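Local coordinates for sulfide-quinone reductase (Aquifex aeolicus, PDB 3HYW), which oxidises hydrogen sulfide with the help of FAD and passes the electrons to a quinone, building up polysulfur that is released typically as cyclooctasulfur, at residues Y19-L24 and N327-I332; G10-I15 and M315-M320; K387-K392 and G396-S401. All coordinates share one frame; numbering follows the deposited sequence.

Interactions 1 and 2 are two meetings of the same pair of helices, 12-24 and 314-332, with centres about 14 Å apart. Interaction 2 lies at the FAD pyrophosphate, whereas in interaction 1, further along both helices, the side chain of Leu-21 is about 14 Å from the cofactor. Interaction 3, where helix 376-395 turns into the loop 396-401, is centred about 12 Å from interaction 2 and 17 Å from interaction 1. It leans on both: Ile-398 packs against Tyr-19 and Ile-15, and Phe-389 against Val-12 and Glu-318. The bound decylubiquinone touches Met-315 and Glu-318 of interaction 2 and comes within about 4 Å of the Tyr-388 side chain.

Interaction 1 (Y19-L24 and N327-I332); sequences YNLRNL and NIVNDI
With chi1 at -77°, Leu-21 sets CG beside its backbone N, and of its two methyls CD2 is the one that meets helix 314-332, although the CB itself does not point there. On the facing helix, Val-329 has CG1 anti to the backbone N (chi1 161°), which leaves CG2 as the methyl offered to the partner. Ile-328 likewise presents CG2. Leu-21 CD2 therefore sits over two branched residues at once, 3.8 Å from Ile-328 CG2 and 3.9 Å from Val-329 CG2. The leucine crosses Ile-328 at about a right angle and slides past Val-329 in the opposite direction. One turn on, Leu-24, whose CB is directed toward helix 314-332, brings both CB and CD2 to Val-329 CG2, with CB at 3.9 Å. That single methyl thus lies among atoms of both leucines.

The two helical segments run in broadly the same direction, their axes inclined at 39° and 10.4 Å apart at closest approach. Nearest across the gap are Leu-21 CA and Val-329 CA, separated by 7.3 Å. The contact joins the first helix of the FAD-binding Rossmann-type unit to the last turns of helix 314-332. Ile-328 also rests on Tyr-100 and Val-102 of strand 100-103 and on Phe-290 of strand 289-291, so this helix covers the parallel sheet beside helix 12-24. No hydrogen bond crosses between the segments; aliphatic packing alone joins them, a largely buried, purely apolar contact that depends on shape and the exclusion of water.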
loop_
_atom_site.group_PDB
_atom_site.type_symbol
_atom_site.label_atom_id
_atom_site.label_comp_id
_atom_site.label_asym_id
_atom_site.label_seq_id
_atom_site.Cartn_x
_atom_site.Cartn_y
_atom_site.Cartn_z
ATOM N N TYR A 19 7.835 21.804 -38.849
ATOM C CA TYR A 19 8.977 22.615 -38.418
ATOM C C TYR A 19 10.285 21.826 -38.492
ATOM O O TYR A 19 11.310 22.370 -38.908
ATOM C CB TYR A 19 8.777 23.162 -36.998
ATOM C CG TYR A 19 7.761 24.291 -36.837
ATOM C CD1 TYR A 19 6.822 24.586 -37.833
ATOM C CD2 TYR A 19 7.704 25.023 -35.652
ATOM C CE1 TYR A 19 5.883 25.605 -37.659
ATOM C CE2 TYR A 19 6.769 26.030 -35.470
ATOM C CZ TYR A 19 5.867 26.319 -36.470
ATOM O OH TYR A 19 4.943 27.320 -36.276
ATOM N N ASN A 20 10.249 20.550 -38.105
ATOM C CA ASN A 20 11.451 19.707 -38.161
ATOM C C ASN A 20 11.943 19.577 -39.603
ATOM O O ASN A 20 13.130 19.729 -39.871
ATOM C CB ASN A 20 11.208 18.310 -37.582
ATOM C CG ASN A 20 11.228 18.273 -36.061
ATOM O OD1 ASN A 20 12.031 18.939 -35.409
ATOM N ND2 ASN A 20 10.348 17.463 -35.491
ATOM N N LEU A 21 11.012 19.315 -40.519
ATOM C CA LEU A 21 11.308 19.257 -41.950
ATOM C C LEU A 21 11.861 20.567 -42.500
ATOM O O LEU A 21 12.823 20.565 -43.280
ATOM C CB LEU A 21 10.059 18.849 -42.730
ATOM C CG LEU A 21 9.670 17.368 -42.700
ATOM C CD1 LEU A 21 8.266 17.204 -43.245
ATOM C CD2 LEU A 21 10.668 16.513 -43.494
ATOM N N ARG A 22 11.253 21.683 -42.096
ATOM C CA ARG A 22 11.674 23.000 -42.576
ATOM C C ARG A 22 13.103 23.343 -42.151
ATOM O O ARG A 22 13.883 23.887 -42.944
ATOM C CB ARG A 22 10.679 24.091 -42.142
ATOM C CG ARG A 22 11.132 25.542 -42.399
ATOM C CD ARG A 22 11.492 25.828 -43.882
ATOM N NE ARG A 22 10.339 25.782 -44.786
ATOM C CZ ARG A 22 10.226 24.997 -45.857
ATOM N NH1 ARG A 22 11.199 24.154 -46.198
ATOM N NH2 ARG A 22 9.129 25.056 -46.603
ATOM N N ASN A 23 13.440 23.006 -40.912
ATOM C CA ASN A 23 14.753 23.314 -40.358
ATOM C C ASN A 23 15.838 22.398 -40.928
ATOM O O ASN A 23 16.994 22.803 -41.075
ATOM C CB ASN A 23 14.706 23.272 -38.820
ATOM C CG ASN A 23 13.969 24.482 -38.218
ATOM O OD1 ASN A 23 12.983 24.336 -37.493
ATOM N ND2 ASN A 23 14.444 25.678 -38.537
ATOM N N LEU A 24 15.442 21.171 -41.263
ATOM C CA LEU A 24 16.318 20.196 -41.907
ATOM C C LEU A 24 16.570 20.526 -43.384
ATOM O O LEU A 24 17.681 20.338 -43.895
ATOM C CB LEU A 24 15.704 18.799 -41.793
ATOM C CG LEU A 24 16.185 17.777 -40.746
ATOM C CD1 LEU A 24 16.692 18.385 -39.464
ATOM C CD2 LEU A 24 15.095 16.752 -40.458
ATOM N N ASN A 327 13.476 10.632 -41.485
ATOM C CA ASN A 327 13.156 9.564 -42.420
ATOM C C ASN A 327 12.786 10.082 -43.809
ATOM O O ASN A 327 13.222 9.523 -44.820
ATOM C CB ASN A 327 12.034 8.682 -41.856
ATOM C CG ASN A 327 12.500 7.796 -40.709
ATOM O OD1 ASN A 327 11.686 7.268 -39.943
ATOM N ND2 ASN A 327 13.805 7.635 -40.579
ATOM N N ILE A 328 11.982 11.146 -43.849
ATOM C CA ILE A 328 11.589 11.796 -45.108
ATOM C C ILE A 328 12.779 12.448 -45.814
ATOM O O ILE A 328 12.992 12.260 -47.022
ATOM C CB ILE A 328 10.458 12.840 -44.875
ATOM C CG1 ILE A 328 9.138 12.126 -44.564
ATOM C CG2 ILE A 328 10.285 13.746 -46.104
ATOM C CD1 ILE A 328 8.020 13.042 -44.062
ATOM N N VAL A 329 13.548 13.214 -45.048
ATOM C CA VAL A 329 14.727 13.906 -45.545
ATOM C C VAL A 329 15.761 12.908 -46.094
ATOM O O VAL A 329 16.296 13.103 -47.188
ATOM C CB VAL A 329 15.314 14.828 -44.436
ATOM C CG1 VAL A 329 16.755 15.201 -44.712
ATOM C CG2 VAL A 329 14.448 16.073 -44.291
ATOM N N ASN A 330 16.004 11.831 -45.348
ATOM C CA ASN A 330 16.941 10.794 -45.768
ATOM C C ASN A 330 16.491 10.022 -47.006
ATOM O O ASN A 330 17.325 9.582 -47.799
ATOM C CB ASN A 330 17.238 9.831 -44.623
ATOM C CG ASN A 330 18.181 10.421 -43.604
ATOM O OD1 ASN A 330 18.621 11.566 -43.738
ATOM N ND2 ASN A 330 18.501 9.646 -42.574
ATOM N N ASP A 331 15.180 9.859 -47.173
ATOM C CA ASP A 331 14.670 9.251 -48.398
ATOM C C ASP A 331 14.965 10.148 -49.600
ATOM O O ASP A 331 15.481 9.673 -50.618
ATOM C CB ASP A 331 13.176 8.947 -48.309
ATOM C CG ASP A 331 12.691 8.126 -49.486
ATOM O OD1 ASP A 331 12.983 6.911 -49.524
ATOM O OD2 ASP A 331 12.038 8.698 -50.385
ATOM N N ILE A 332 14.656 11.442 -49.462
ATOM C CA ILE A 332 14.929 12.446 -50.500
ATOM C C ILE A 332 16.406 12.449 -50.912
ATOM O O ILE A 332 16.732 12.522 -52.102
ATOM C CB ILE A 332 14.514 13.877 -50.036
ATOM C CG1 ILE A 332 12.995 13.969 -49.869
ATOM C CG2 ILE A 332 15.037 14.964 -51.020
ATOM C CD1 ILE A 332 12.503 15.254 -49.223
#

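Interaction 2 (G10-I15 and M315-M320); sequences GGVGGI and MMIEQM. With FAD (flavin-adenine dinucleotide), chain G.
Val-12 and Gly-13 meet Ile-317 across this contact, just after a turn that wraps the cofactor. Gly-10 lies in that turn, which follows strand 4-8, its carbonyl carbon 3.5 Å from ribose oxygen O3B of FAD. Gly-11, the N-cap of helix 12-24, brings its CA to 3.3 Å from FAD O5B; a side chain at this position would collide with that oxygen. Val-12 opens the helix and gives its N-H to FAD O1A at 3.1 Å, in a fairly straight bond of 161°. With CG1 anti to the backbone N (chi1 176°), the valine divides its methyls: CG1 meets Ile-317 CG2 at 4.0 Å, the two side chains crossing at about a right angle, and CG2 lies by the ribityl O4' and C4'. This glycine-rich turn between a strand and a helix is the Rossmann-type dinucleotide-binding motif of the pyridine nucleotide-disulphide oxidoreductase family, in which the helix N-terminus faces the pyrophosphate and its dipole probably helps offset the negative charge.

Gly-13 bonds the other phosphate, its N reaching FAD O1P at 2.8 Å, so adjacent amides hold one oxygen of each phosphate. Its CA is also the seat for Ile-317 CG2, only 3.5 Å away. A CB here would press on that methyl and be crowded by O1P, so the absence of a side chain permits this close helix approach. Ile-317 reaches past it with the other branch, CD1 lying 3.5 Å from FAD C5'. Beyond, Gly-14 and Ile-15 continue the helix, the Ile-15 amide bonding back to Gly-11 O.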
loop_
_atom_site.group_PDB
_atom_site.type_symbol
_atom_site.label_atom_id
_atom_site.label_comp_id
_atom_site.label_asym_id
_atom_site.label_seq_id
_atom_site.Cartn_x
_atom_site.Cartn_y
_atom_site.Cartn_z
ATOM N N GLY A 10 -2.899 20.561 -37.840
ATOM C CA GLY A 10 -2.166 21.688 -37.265
ATOM C C GLY A 10 -2.048 21.645 -35.752
ATOM O O GLY A 10 -2.243 22.658 -35.079
ATOM N N GLY A 11 -1.708 20.474 -35.221
ATOM C CA GLY A 11 -1.547 20.275 -33.781
ATOM C C GLY A 11 -0.110 19.938 -33.427
ATOM O O GLY A 11 0.811 20.269 -34.173
ATOM N N VAL A 12 0.089 19.287 -32.286
ATOM C CA VAL A 12 1.442 19.002 -31.795
ATOM C C VAL A 12 2.266 18.243 -32.832
ATOM O O VAL A 12 3.370 18.663 -33.171
ATOM C CB VAL A 12 1.422 18.229 -30.443
ATOM C CG1 VAL A 12 2.841 17.858 -30.001
ATOM C CG2 VAL A 12 0.733 19.059 -29.371
ATOM N N GLY A 13 1.715 17.138 -33.336
ATOM C CA GLY A 13 2.419 16.275 -34.276
ATOM C C GLY A 13 2.682 16.904 -35.632
ATOM O O GLY A 13 3.780 16.778 -36.173
ATOM N N GLY A 14 1.661 17.569 -36.177
ATOM C CA GLY A 14 1.745 18.229 -37.482
ATOM C C GLY A 14 2.709 19.400 -37.508
ATOM O O GLY A 14 3.569 19.492 -38.395
ATOM N N ILE A 15 2.565 20.294 -36.535
ATOM C CA ILE A 15 3.489 21.420 -36.379
ATOM C C ILE A 15 4.930 20.939 -36.150
ATOM O O ILE A 15 5.845 21.430 -36.796
ATOM C CB ILE A 15 3.033 22.411 -35.257
ATOM C CG1 ILE A 15 1.671 23.047 -35.595
ATOM C CG2 ILE A 15 4.109 23.484 -34.975
ATOM C CD1 ILE A 15 1.683 24.078 -36.739
ATOM N N MET A 315 5.759 14.307 -25.440
ATOM C CA MET A 315 7.148 13.911 -25.691
ATOM C C MET A 315 7.282 12.764 -26.703
ATOM O O MET A 315 8.166 12.800 -27.560
ATOM C CB MET A 315 7.877 13.585 -24.387
ATOM C CG MET A 315 9.235 12.938 -24.603
ATOM S SD MET A 315 10.114 12.631 -23.064
ATOM C CE MET A 315 11.067 14.124 -22.962
ATOM N N MET A 316 6.409 11.761 -26.603
ATOM C CA MET A 316 6.391 10.651 -27.564
ATOM C C MET A 316 6.178 11.151 -28.988
ATOM O O MET A 316 6.838 10.690 -29.917
ATOM C CB MET A 316 5.274 9.666 -27.231
ATOM C CG MET A 316 5.431 8.967 -25.882
ATOM S SD MET A 316 3.942 8.075 -25.399
ATOM C CE MET A 316 3.928 6.762 -26.618
ATOM N N ILE A 317 5.242 12.086 -29.132
ATOM C CA ILE A 317 4.848 12.651 -30.414
ATOM C C ILE A 317 5.930 13.549 -31.023
ATOM O O ILE A 317 6.142 13.530 -32.236
ATOM C CB ILE A 317 3.516 13.424 -30.278
ATOM C CG1 ILE A 317 2.392 12.452 -29.913
ATOM C CG2 ILE A 317 3.174 14.185 -31.579
ATOM C CD1 ILE A 317 1.125 13.118 -29.494
ATOM N N GLU A 318 6.599 14.341 -30.187
ATOM C CA GLU A 318 7.743 15.136 -30.632
ATOM C C GLU A 318 8.853 14.232 -31.166
ATOM O O GLU A 318 9.508 14.560 -32.156
ATOM C CB GLU A 318 8.294 15.994 -29.484
ATOM C CG GLU A 318 7.400 17.171 -29.077
ATOM C CD GLU A 318 8.019 18.000 -27.964
ATOM O OE1 GLU A 318 9.258 18.161 -27.939
ATOM O OE2 GLU A 318 7.267 18.486 -27.096
ATOM N N GLN A 319 9.066 13.104 -30.489
ATOM C CA GLN A 319 10.022 12.091 -30.933
ATOM C C GLN A 319 9.598 11.406 -32.242
ATOM O O GLN A 319 10.445 11.174 -33.102
ATOM C CB GLN A 319 10.247 11.059 -29.828
ATOM C CG GLN A 319 10.893 11.668 -28.583
ATOM C CD GLN A 319 10.969 10.706 -27.428
ATOM O OE1 GLN A 319 10.372 9.635 -27.467
ATOM N NE2 GLN A 319 11.706 11.081 -26.382
ATOM N N MET A 320 8.304 11.080 -32.380
ATOM C CA MET A 320 7.737 10.603 -33.656
ATOM C C MET A 320 8.020 11.602 -34.758
ATOM O O MET A 320 8.445 11.226 -35.840
ATOM C CB MET A 320 6.220 10.449 -33.574
ATOM C CG MET A 320 5.725 9.308 -32.722
ATOM S SD MET A 320 3.954 9.477 -32.502
ATOM C CE MET A 320 3.648 8.278 -31.211
HETATM P PA FAD G . -3.733 17.391 -31.927
HETATM O O1A FAD G . -2.664 18.197 -31.234
HETATM O O2A FAD G . -5.094 17.290 -31.309
HETATM O O5B FAD G . -3.851 17.995 -33.402
HETATM C C5B FAD G . -4.636 17.424 -34.436
HETATM C C4B FAD G . -4.856 18.515 -35.473
HETATM O O4B FAD G . -5.419 17.959 -36.660
HETATM C C3B FAD G . -5.854 19.550 -34.980
HETATM O O3B FAD G . -5.393 20.851 -35.365
HETATM C C2B FAD G . -7.133 19.195 -35.713
HETATM O O2B FAD G . -7.979 20.329 -35.890
HETATM C C1B FAD G . -6.592 18.681 -37.034
HETATM N N9A FAD G . -7.507 17.783 -37.789
HETATM C C8A FAD G . -8.308 16.817 -37.291
HETATM N N7A FAD G . -8.958 16.217 -38.319
HETATM C C5A FAD G . -8.561 16.822 -39.463
HETATM C C6A FAD G . -8.877 16.651 -40.810
HETATM N N6A FAD G . -9.765 15.705 -41.190
HETATM N N1A FAD G . -8.283 17.442 -41.743
HETATM C C2A FAD G . -7.397 18.388 -41.385
HETATM N N3A FAD G . -7.077 18.575 -40.094
HETATM C C4A FAD G . -7.641 17.804 -39.120
HETATM N N1 FAD G . 0.259 15.078 -23.388
HETATM C C2 FAD G . 1.296 15.395 -22.567
HETATM O O2 FAD G . 2.447 14.998 -22.837
HETATM N N3 FAD G . 1.113 16.149 -21.456
HETATM C C4 FAD G . -0.118 16.602 -21.143
HETATM O O4 FAD G . -0.326 17.353 -20.021
HETATM C C4X FAD G . -1.194 16.288 -21.965
HETATM N N5 FAD G . -2.427 16.739 -21.642
HETATM C C5X FAD G . -3.486 16.453 -22.430
HETATM C C6 FAD G . -4.749 16.944 -22.082
HETATM C C7 FAD G . -5.859 16.658 -22.870
HETATM C C7M FAD G . -7.211 17.205 -22.451
HETATM C C8 FAD G . -5.697 15.873 -24.015
HETATM C C8M FAD G . -6.864 15.518 -24.917
HETATM C C9 FAD G . -4.432 15.383 -24.353
HETATM C C9A FAD G . -3.303 15.675 -23.572
HETATM N N10 FAD G . -2.059 15.219 -23.905
HETATM C C10 FAD G . -1.000 15.512 -23.107
HETATM C "C1'" FAD G . -1.883 14.333 -25.080
HETATM C "C2'" FAD G . -1.284 14.862 -26.366
HETATM O "O2'" FAD G . -0.065 15.567 -26.095
HETATM C "C3'" FAD G . -2.326 15.714 -27.092
HETATM O "O3'" FAD G . -3.501 14.909 -27.351
HETATM C "C4'" FAD G . -1.777 16.266 -28.401
HETATM O "O4'" FAD G . -2.615 17.356 -28.808
HETATM C "C5'" FAD G . -1.745 15.192 -29.483
HETATM O "O5'" FAD G . -1.141 15.711 -30.664
HETATM P P FAD G . -1.689 15.357 -32.139
HETATM O O1P FAD G . -0.857 16.132 -33.126
HETATM O O2P FAD G . -1.825 13.859 -32.302
HETATM O O3P FAD G . -3.208 15.895 -32.153
#

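Interaction 3 (K387-K392 and G396-S401); sequences KYFLWK and GNIAPS
Lys-392, in the last turn of helix 376-395, reaches across to the loop that follows, and NZ donates to Ile-398 O at 2.7 Å, approaching at a C=O...N angle of 134° and tilted out of the carbonyl plane. A bend at chi3 (-70°) turns the amine toward that oxygen. On the way the chain runs over the backbone of the loop, with CB 3.3 Å from Asn-397 O, a buried carbonyl without a polar partner in the model, and CD 3.7 Å from Pro-400 CD. The Tyr-388 ring takes Lys-392 CG over one face, toward the rim, and sets its OH 3.6 Å from Pro-400 CG. Phe-389 meets Ile-398 through CE2, 3.8 Å from CG2, while Ile-398 CD1 packs on the lysine backbone.

The turn between them is a Schellman motif: Gly-396, at positive phi, and Asn-397 both send weak amide bonds to Lys-392 O. Asn-397 OD1 then accepts from Ala-399 N at 3.0 Å, an Asx turn that shapes the loop ahead of Pro-400, the N-cap of helix 401-411. Further out, Glu-403 OE1 takes a salt bridge from Lys-392 NZ and a hydrogen bond from Tyr-388 OH, tying both to the next helix. A methionine in place of Lys-392 would probably leave Ile-398 O without this donor and Glu-403 without its cationic mate. The loop between helices 376-395 and 401-411 lies against helix 12-24, with Ile-398 on Ala-16 and Tyr-19 and Ala-399 on Asn-20, while Phe-389 reaches Val-12 at that helix's first turn.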
loop_
_atom_site.group_PDB
_atom_site.type_symbol
_atom_site.label_atom_id
_atom_site.label_comp_id
_atom_site.label_asym_id
_atom_site.label_seq_id
_atom_site.Cartn_x
_atom_site.Cartn_y
_atom_site.Cartn_z
ATOM N N LYS A 387 4.323 27.906 -21.441
ATOM C CA LYS A 387 4.864 29.142 -22.025
ATOM C C LYS A 387 5.951 28.838 -23.057
ATOM O O LYS A 387 5.972 29.416 -24.149
ATOM C CB LYS A 387 5.405 30.075 -20.929
ATOM C CG LYS A 387 4.390 30.414 -19.828
ATOM C CD LYS A 387 3.185 31.151 -20.406
ATOM C CE LYS A 387 2.080 31.345 -19.376
ATOM N NZ LYS A 387 0.916 32.061 -19.991
ATOM N N TYR A 388 6.831 27.906 -22.705
ATOM C CA TYR A 388 7.933 27.473 -23.572
ATOM C C TYR A 388 7.464 26.826 -24.879
ATOM O O TYR A 388 7.969 27.169 -25.945
ATOM C CB TYR A 388 8.887 26.537 -22.809
ATOM C CG TYR A 388 9.970 25.888 -23.663
ATOM C CD1 TYR A 388 10.951 26.659 -24.289
ATOM C CD2 TYR A 388 10.018 24.500 -23.825
ATOM C CE1 TYR A 388 11.949 26.067 -25.069
ATOM C CE2 TYR A 388 11.023 23.894 -24.598
ATOM C CZ TYR A 388 11.979 24.686 -25.215
ATOM O OH TYR A 388 12.972 24.108 -25.986
ATOM N N PHE A 389 6.507 25.904 -24.809
ATOM C CA PHE A 389 6.026 25.257 -26.022
ATOM C C PHE A 389 5.328 26.233 -26.970
ATOM O O PHE A 389 5.565 26.198 -28.178
ATOM C CB PHE A 389 5.118 24.051 -25.736
ATOM C CG PHE A 389 5.017 23.098 -26.899
ATOM C CD1 PHE A 389 4.008 23.236 -27.855
ATOM C CD2 PHE A 389 5.960 22.089 -27.065
ATOM C CE1 PHE A 389 3.931 22.367 -28.942
ATOM C CE2 PHE A 389 5.896 21.221 -28.153
ATOM C CZ PHE A 389 4.877 21.359 -29.097
ATOM N N LEU A 390 4.465 27.091 -26.428
ATOM C CA LEU A 390 3.777 28.098 -27.248
ATOM C C LEU A 390 4.770 29.025 -27.926
ATOM O O LEU A 390 4.587 29.407 -29.089
ATOM C CB LEU A 390 2.790 28.930 -26.422
ATOM C CG LEU A 390 1.291 28.579 -26.303
ATOM C CD1 LEU A 390 0.739 27.682 -27.415
ATOM C CD2 LEU A 390 0.910 28.057 -24.925
ATOM N N TRP A 391 5.822 29.392 -27.199
ATOM C CA TRP A 391 6.907 30.175 -27.786
ATOM C C TRP A 391 7.508 29.450 -29.004
ATOM O O TRP A 391 7.720 30.057 -30.057
ATOM C CB TRP A 391 7.991 30.486 -26.743
ATOM C CG TRP A 391 9.080 31.315 -27.309
ATOM C CD1 TRP A 391 9.128 32.682 -27.373
ATOM C CD2 TRP A 391 10.276 30.842 -27.933
ATOM N NE1 TRP A 391 10.288 33.083 -27.995
ATOM C CE2 TRP A 391 11.009 31.974 -28.346
ATOM C CE3 TRP A 391 10.803 29.567 -28.179
ATOM C CZ2 TRP A 391 12.243 31.870 -28.993
ATOM C CZ3 TRP A 391 12.030 29.469 -28.819
ATOM C CH2 TRP A 391 12.733 30.609 -29.217
ATOM N N LYS A 392 7.770 28.152 -28.847
ATOM C CA LYS A 392 8.357 27.328 -29.911
ATOM C C LYS A 392 7.486 27.281 -31.164
ATOM O O LYS A 392 8.001 27.357 -32.278
ATOM C CB LYS A 392 8.617 25.904 -29.408
ATOM C CG LYS A 392 9.819 25.781 -28.492
ATOM C CD LYS A 392 10.312 24.349 -28.430
ATOM C CE LYS A 392 9.339 23.447 -27.695
ATOM N NZ LYS A 392 9.759 22.045 -27.844
ATOM N N GLY A 396 9.117 28.897 -34.694
ATOM C CA GLY A 396 9.484 28.075 -35.845
ATOM C C GLY A 396 10.452 26.940 -35.596
ATOM O O GLY A 396 11.028 26.403 -36.532
ATOM N N ASN A 397 10.619 26.559 -34.335
ATOM C CA ASN A 397 11.495 25.456 -33.987
ATOM C C ASN A 397 10.937 24.701 -32.789
ATOM O O ASN A 397 10.973 25.207 -31.663
ATOM C CB ASN A 397 12.914 25.970 -33.708
ATOM C CG ASN A 397 13.971 24.866 -33.779
ATOM O OD1 ASN A 397 13.668 23.678 -33.654
ATOM N ND2 ASN A 397 15.216 25.264 -34.000
ATOM N N ILE A 398 10.398 23.504 -33.037
ATOM C CA ILE A 398 9.838 22.666 -31.967
ATOM C C ILE A 398 10.942 21.811 -31.336
ATOM O O ILE A 398 10.757 21.250 -30.256
ATOM C CB ILE A 398 8.645 21.760 -32.454
ATOM C CG1 ILE A 398 7.548 22.587 -33.142
ATOM C CG2 ILE A 398 8.016 20.963 -31.300
ATOM C CD1 ILE A 398 6.934 23.703 -32.283
ATOM N N ALA A 399 12.092 21.734 -32.002
ATOM C CA ALA A 399 13.198 20.921 -31.506
ATOM C C ALA A 399 14.530 21.685 -31.457
ATOM O O ALA A 399 15.476 21.324 -32.157
ATOM C CB ALA A 399 13.332 19.641 -32.334
ATOM N N PRO A 400 14.614 22.741 -30.619
ATOM C CA PRO A 400 15.885 23.467 -30.503
ATOM C C PRO A 400 16.978 22.535 -29.977
ATOM O O PRO A 400 16.716 21.744 -29.068
ATOM C CB PRO A 400 15.592 24.546 -29.460
ATOM C CG PRO A 400 14.132 24.606 -29.310
ATOM C CD PRO A 400 13.582 23.280 -29.714
ATOM N N SER A 401 18.181 22.634 -30.542
ATOM C CA SER A 401 19.290 21.745 -30.184
ATOM C C SER A 401 19.564 21.645 -28.677
ATOM O O SER A 401 19.891 20.558 -28.185
ATOM C CB SER A 401 20.576 22.138 -30.923
ATOM O OG SER A 401 21.189 23.261 -30.313
#